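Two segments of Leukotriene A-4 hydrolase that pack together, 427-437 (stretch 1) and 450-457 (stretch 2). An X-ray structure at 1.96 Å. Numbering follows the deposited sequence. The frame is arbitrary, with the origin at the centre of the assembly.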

# COMPACT_ATOMS: atom_id res chain seq x y z
N ASP A 427 17.65 6.55 7.42
CA ASP A 427 18.07 6.08 6.11
C ASP A 427 18.70 4.68 6.21
O ASP A 427 18.87 4.13 7.29
N THR A 428 18.99 4.08 5.06
CA THR A 428 19.53 2.74 5.02
C THR A 428 20.86 2.66 5.77
O THR A 428 21.18 1.65 6.39
N PHE A 429 21.64 3.73 5.70
CA PHE A 429 22.97 3.72 6.30
C PHE A 429 22.87 3.60 7.80
O PHE A 429 23.65 2.88 8.42
N GLN A 430 21.87 4.26 8.39
CA GLN A 430 21.65 4.15 9.83
C GLN A 430 21.16 2.75 10.20
O GLN A 430 21.48 2.20 11.26
N PHE A 431 20.36 2.16 9.31
CA PHE A 431 19.92 0.77 9.49
C PHE A 431 21.17 -0.11 9.60
O PHE A 431 21.31 -0.89 10.53
N LEU A 432 22.09 0.05 8.65
CA LEU A 432 23.31 -0.79 8.62
C LEU A 432 24.21 -0.60 9.84
O LEU A 432 24.69 -1.57 10.39
N ASP A 433 24.44 0.65 10.24
CA ASP A 433 25.19 0.92 11.48
C ASP A 433 24.58 0.16 12.66
O ASP A 433 25.30 -0.39 13.48
N THR A 434 23.26 0.20 12.77
CA THR A 434 22.59 -0.44 13.89
C THR A 434 22.78 -1.95 13.86
O THR A 434 23.00 -2.60 14.89
N LEU A 435 22.70 -2.51 12.65
CA LEU A 435 22.87 -3.93 12.48
C LEU A 435 24.28 -4.29 12.95
O LEU A 435 24.46 -5.23 13.72
N TYR A 436 25.27 -3.51 12.52
CA TYR A 436 26.65 -3.79 12.89
C TYR A 436 26.94 -3.57 14.38
O TYR A 436 27.64 -4.36 14.99
N GLU A 437 26.38 -2.52 14.97
CA GLU A 437 26.58 -2.31 16.41
C GLU A 437 25.96 -3.44 17.23
O GLU A 437 26.48 -3.80 18.29
N ASP A 450 27.03 -9.39 0.35
CA ASP A 450 27.37 -8.52 -0.77
C ASP A 450 26.45 -7.28 -0.75
O ASP A 450 25.47 -7.20 -1.51
N TRP A 451 26.77 -6.33 0.12
CA TRP A 451 25.90 -5.18 0.32
C TRP A 451 25.70 -4.41 -0.97
O TRP A 451 24.65 -3.82 -1.20
N GLU A 452 26.71 -4.46 -1.83
CA GLU A 452 26.69 -3.72 -3.08
C GLU A 452 25.64 -4.25 -4.03
O GLU A 452 24.94 -3.49 -4.70
N THR A 453 25.52 -5.57 -4.11
CA THR A 453 24.56 -6.19 -5.00
C THR A 453 23.15 -6.00 -4.45
O THR A 453 22.24 -5.59 -5.18
N TRP A 454 22.97 -6.27 -3.16
CA TRP A 454 21.66 -6.16 -2.54
C TRP A 454 21.12 -4.73 -2.60
O TRP A 454 19.98 -4.52 -2.99
N LEU A 455 21.93 -3.76 -2.19
CA LEU A 455 21.43 -2.39 -2.08
C LEU A 455 21.41 -1.58 -3.38
O LEU A 455 20.48 -0.80 -3.62
N TYR A 456 22.41 -1.75 -4.24
CA TYR A 456 22.57 -0.84 -5.38
C TYR A 456 22.57 -1.49 -6.76
O TYR A 456 22.67 -0.79 -7.76
N LYS A 457 22.44 -2.80 -6.84
CA LYS A 457 22.50 -3.45 -8.15
C LYS A 457 21.08 -3.76 -8.61
O LYS A 457 20.23 -4.09 -7.78

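The helix axes, 13.3 Å apart at closest approach and 142° between their N-to-C directions, leave room for long side chains to meet, burying 313 Å² in total. Asp450 precedes the second helix as its N-cap and lies out of reach of stretch 1: OD1 accepts a weak bond from Thr453 N at 3.3 Å, and OD2 accepts a hydrogen bond from Thr453 OG1 at a very short 2.4 Å.

Trp451 (chi1 m, chi2 108°) points toward stretch 1 and gives up 87 Å², the largest share of any residue. Leu432 (m, t) sets CD2 over one face of the indole, 3.6 Å from the six-membered ring centroid and 24° off its normal, the geometry of a CH-pi contact. Leu435 (t, p) adds CD2 at 3.7 Å from Trp451 CH2. Trp451 NE1 donates a weak hydrogen bond to Tyr436 OH, at 3.4 Å and 138°; both atoms also have partners elsewhere in the structure.

Glu452, Thr453 and Trp454 make no contact across the pair. One turn on from Trp451, Leu455 (m, t) points toward stretch 1, its CD1 lying 3.8 Å from Leu432 CD1 and 3.9 Å from Thr428 CG2. Tyr456 (m) starts sideways, but its end comes nearer, bringing OH to 3.2 Å from Phe429 CZ.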

# COMPACT_ATOMS: atom_id res chain seq x y z
CB ASP A 427 18.95 7.12 5.38
CG ASP A 427 20.27 7.37 6.09
OD1 ASP A 427 20.77 6.45 6.74
OD2 ASP A 427 20.83 8.50 5.98
CB THR A 428 19.81 2.38 3.57
OG1 THR A 428 18.57 2.41 2.85
CG2 THR A 428 20.44 1.01 3.47
CB PHE A 429 23.75 4.96 5.87
CG PHE A 429 23.75 5.18 4.38
CD1 PHE A 429 24.50 4.35 3.56
CD2 PHE A 429 22.97 6.16 3.81
CE1 PHE A 429 24.48 4.51 2.20
CE2 PHE A 429 22.95 6.34 2.43
CZ PHE A 429 23.71 5.51 1.63
CB GLN A 430 20.66 5.22 10.30
CG GLN A 430 21.12 6.67 10.05
CD GLN A 430 20.02 7.66 10.33
OE1 GLN A 430 19.17 7.91 9.47
NE2 GLN A 430 19.99 8.21 11.54
CB PHE A 431 19.03 0.32 8.34
CG PHE A 431 18.89 -1.19 8.21
CD1 PHE A 431 18.13 -1.91 9.11
CD2 PHE A 431 19.51 -1.88 7.19
CE1 PHE A 431 17.99 -3.30 9.00
CE2 PHE A 431 19.38 -3.26 7.06
CZ PHE A 431 18.62 -3.97 7.98
CB LEU A 432 24.11 -0.57 7.34
CG LEU A 432 23.35 -0.95 6.06
CD1 LEU A 432 24.08 -0.44 4.82
CD2 LEU A 432 23.13 -2.44 5.97
CB ASP A 433 25.15 2.41 11.83
CG ASP A 433 25.78 3.28 10.78
OD1 ASP A 433 26.60 2.76 10.00
OD2 ASP A 433 25.47 4.48 10.73
CB THR A 434 21.09 -0.12 13.88
OG1 THR A 434 20.91 1.30 13.92
CG2 THR A 434 20.41 -0.78 15.08
CB LEU A 435 22.62 -4.33 11.02
CG LEU A 435 22.65 -5.81 10.60
CD1 LEU A 435 21.52 -6.61 11.23
CD2 LEU A 435 22.59 -5.91 9.09
CB TYR A 436 27.64 -2.99 12.03
CG TYR A 436 28.04 -3.68 10.74
CD1 TYR A 436 27.21 -3.66 9.62
CD2 TYR A 436 29.25 -4.36 10.63
CE1 TYR A 436 27.57 -4.28 8.44
CE2 TYR A 436 29.62 -5.00 9.46
CZ TYR A 436 28.78 -4.96 8.37
OH TYR A 436 29.17 -5.58 7.21
CB GLU A 437 26.01 -0.96 16.85
CG GLU A 437 26.62 0.25 16.16
CD GLU A 437 25.71 1.47 16.21
OE1 GLU A 437 24.54 1.34 16.65
OE2 GLU A 437 26.16 2.56 15.81
CB ASP A 450 27.22 -9.27 -2.08
CG ASP A 450 27.69 -8.48 -3.29
OD1 ASP A 450 28.19 -7.33 -3.13
OD2 ASP A 450 27.56 -9.02 -4.41
CB TRP A 451 26.46 -4.27 1.42
CG TRP A 451 26.39 -4.92 2.77
CD1 TRP A 451 27.44 -5.40 3.50
CD2 TRP A 451 25.21 -5.19 3.54
NE1 TRP A 451 26.99 -5.94 4.68
CE2 TRP A 451 25.62 -5.83 4.73
CE3 TRP A 451 23.84 -4.96 3.34
CZ2 TRP A 451 24.72 -6.22 5.72
CZ3 TRP A 451 22.96 -5.36 4.32
CH2 TRP A 451 23.40 -5.98 5.49
CB GLU A 452 28.07 -3.78 -3.75
CG GLU A 452 28.90 -2.53 -3.57
CD GLU A 452 28.40 -1.38 -4.43
OE1 GLU A 452 27.61 -1.64 -5.35
OE2 GLU A 452 28.80 -0.23 -4.18
CB THR A 453 24.86 -7.68 -5.21
OG1 THR A 453 26.08 -7.81 -5.94
CG2 THR A 453 23.75 -8.35 -5.99
CB TRP A 454 21.70 -6.64 -1.09
CG TRP A 454 21.65 -8.13 -0.95
CD1 TRP A 454 22.69 -8.96 -0.65
CD2 TRP A 454 20.50 -8.97 -1.09
NE1 TRP A 454 22.26 -10.26 -0.60
CE2 TRP A 454 20.91 -10.30 -0.86
CE3 TRP A 454 19.15 -8.73 -1.39
CZ2 TRP A 454 20.04 -11.38 -0.92
CZ3 TRP A 454 18.28 -9.79 -1.44
CH2 TRP A 454 18.73 -11.11 -1.22
CB LEU A 455 22.18 -1.64 -0.98
CG LEU A 455 22.04 -2.21 0.43
CD1 LEU A 455 22.78 -1.32 1.41
CD2 LEU A 455 20.59 -2.35 0.84
CB TYR A 456 23.83 0.03 -5.20
CG TYR A 456 23.71 0.97 -4.04
CD1 TYR A 456 23.03 2.17 -4.17
CD2 TYR A 456 24.24 0.65 -2.79
CE1 TYR A 456 22.89 3.03 -3.10
CE2 TYR A 456 24.11 1.51 -1.72
CZ TYR A 456 23.44 2.70 -1.88
OH TYR A 456 23.30 3.56 -0.82
CB LYS A 457 23.33 -4.73 -8.06
CG LYS A 457 23.93 -5.22 -9.37
CD LYS A 457 25.43 -5.48 -9.22
CE LYS A 457 25.80 -6.93 -9.54
NZ LYS A 457 25.71 -7.24 -11.00